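Long-range contact in superoxide dismutase [Fe] (Sulfolobus acidocaldarius, PDB 1B06), which destroys superoxide radicals, using one iron ion per subunit to convert them to hydrogen peroxide and oxygen: residues 102-107 with 199-204. Numbering follows the deposited sequence.
Sequences GGALAD and DAEKRL
Leu204 lays its CD2 methyl over the backbone of Ala104 and Leu105, 3.5 Å from the backbone N of Leu105 and against the CB atoms of both residues. Beside it, the carboxylate of Glu201 grips two amides near the N-terminal end of helix 103-113 with both oxygens. Glu201 OE1 accepts the backbone N-H of Leu105 through its syn lone pair, N to O 2.9 Å, with an N-H...O angle of 153°. Glu201 OE2 takes the N-H of Ala104, N to O 2.9 Å; this donor is tilted 26° out of the carboxylate plane. A bend at chi2 turns the acid toward these amides. Gln205 also donates to OE2, so the carboxylate is held from its own helix too. The positive end of the helix dipole would probably stabilise its negative charge. An alanine in place of Glu201 would probably leave both amides without these acceptors and open a gap beside the CB atoms of Ala104 and Leu105. On the buried side, Leu105 CD2 meets Ala200 CB at 3.8 Å, and Ile166 of strand 165-170 touches both residues. The segment axes cross at 90°. Glu201 thus ties together two perpendicular helices of the C-terminal alpha/beta domain of iron/manganese superoxide dismutases.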
loop_
_atom_site.group_PDB
_atom_site.type_symbol
_atom_site.label_atom_id
_atom_site.label_comp_id
_atom_site.label_asym_id
_atom_site.label_seq_id
_atom_site.Cartn_x
_atom_site.Cartn_y
_atom_site.Cartn_z
ATOM N N GLY A 102 -24.160 25.024 5.508
ATOM C CA GLY A 102 -25.083 25.925 4.849
ATOM C C GLY A 102 -24.594 26.183 3.441
ATOM O O GLY A 102 -23.646 25.554 2.992
ATOM N N GLY A 103 -25.244 27.098 2.737
ATOM C CA GLY A 103 -24.829 27.416 1.385
ATOM C C GLY A 103 -24.913 26.266 0.404
ATOM O O GLY A 103 -25.726 25.360 0.559
ATOM N N ALA A 104 -24.060 26.317 -0.613
ATOM C CA ALA A 104 -24.009 25.304 -1.658
ATOM C C ALA A 104 -23.699 23.920 -1.111
ATOM O O ALA A 104 -24.221 22.916 -1.604
ATOM C CB ALA A 104 -22.968 25.689 -2.690
ATOM N N LEU A 105 -22.850 23.863 -0.092
ATOM C CA LEU A 105 -22.479 22.584 0.506
ATOM C C LEU A 105 -23.687 21.873 1.099
ATOM O O LEU A 105 -23.889 20.685 0.864
ATOM C CB LEU A 105 -21.413 22.780 1.592
ATOM C CG LEU A 105 -20.946 21.494 2.290
ATOM C CD1 LEU A 105 -20.335 20.538 1.275
ATOM C CD2 LEU A 105 -19.933 21.831 3.363
ATOM N N ALA A 106 -24.490 22.597 1.873
ATOM C CA ALA A 106 -25.674 22.008 2.490
ATOM C C ALA A 106 -26.651 21.537 1.418
ATOM O O ALA A 106 -27.336 20.535 1.593
ATOM C CB ALA A 106 -26.349 23.020 3.414
ATOM N N ASP A 107 -26.704 22.260 0.306
ATOM C CA ASP A 107 -27.598 21.909 -0.788
ATOM C C ASP A 107 -27.154 20.629 -1.494
ATOM O O ASP A 107 -27.976 19.778 -1.818
ATOM C CB ASP A 107 -27.670 23.057 -1.795
ATOM C CG ASP A 107 -28.460 22.698 -3.024
ATOM O OD1 ASP A 107 -29.666 22.402 -2.883
ATOM O OD2 ASP A 107 -27.875 22.708 -4.128
ATOM N N ASP A 199 -15.337 27.209 6.626
ATOM C CA ASP A 199 -14.133 26.862 5.893
ATOM C C ASP A 199 -14.492 25.873 4.780
ATOM O O ASP A 199 -14.056 26.028 3.643
ATOM C CB ASP A 199 -13.105 26.227 6.837
ATOM C CG ASP A 199 -11.880 25.697 6.103
ATOM O OD1 ASP A 199 -11.034 26.516 5.690
ATOM O OD2 ASP A 199 -11.759 24.461 5.941
ATOM N N ALA A 200 -15.294 24.862 5.109
ATOM C CA ALA A 200 -15.694 23.857 4.129
ATOM C C ALA A 200 -16.446 24.493 2.960
ATOM O O ALA A 200 -16.172 24.187 1.801
ATOM C CB ALA A 200 -16.554 22.787 4.792
ATOM N N GLU A 201 -17.389 25.382 3.262
ATOM C CA GLU A 201 -18.161 26.039 2.213
ATOM C C GLU A 201 -17.260 26.900 1.336
ATOM O O GLU A 201 -17.460 26.991 0.124
ATOM C CB GLU A 201 -19.268 26.906 2.817
ATOM C CG GLU A 201 -19.965 27.814 1.802
ATOM C CD GLU A 201 -20.894 27.059 0.860
ATOM O OE1 GLU A 201 -20.949 25.817 0.934
ATOM O OE2 GLU A 201 -21.576 27.709 0.042
ATOM N N LYS A 202 -16.268 27.533 1.953
ATOM C CA LYS A 202 -15.328 28.380 1.224
ATOM C C LYS A 202 -14.525 27.563 0.221
ATOM O O LYS A 202 -14.284 28.001 -0.900
ATOM C CB LYS A 202 -14.364 29.058 2.194
ATOM C CG LYS A 202 -14.572 30.554 2.334
ATOM C CD LYS A 202 -14.013 31.066 3.652
ATOM C CE LYS A 202 -14.871 32.187 4.222
ATOM N NZ LYS A 202 -14.911 32.152 5.713
ATOM N N ARG A 203 -14.107 26.372 0.634
ATOM C CA ARG A 203 -13.333 25.499 -0.235
ATOM C C ARG A 203 -14.170 25.071 -1.434
ATOM O O ARG A 203 -13.689 25.071 -2.564
ATOM C CB ARG A 203 -12.848 24.279 0.554
ATOM C CG ARG A 203 -12.030 24.656 1.778
ATOM C CD ARG A 203 -11.260 23.487 2.362
ATOM N NE ARG A 203 -9.823 23.702 2.235
ATOM C CZ ARG A 203 -9.039 24.144 3.210
ATOM N NH1 ARG A 203 -9.545 24.425 4.401
ATOM N NH2 ARG A 203 -7.746 24.317 2.990
ATOM N N LEU A 204 -15.431 24.724 -1.190
ATOM C CA LEU A 204 -16.324 24.300 -2.268
ATOM C C LEU A 204 -16.570 25.421 -3.272
ATOM O O LEU A 204 -16.497 25.205 -4.482
ATOM C CB LEU A 204 -17.667 23.827 -1.704
ATOM C CG LEU A 204 -18.699 23.374 -2.743
ATOM C CD1 LEU A 204 -18.229 22.095 -3.421
ATOM C CD2 LEU A 204 -20.036 23.158 -2.069
#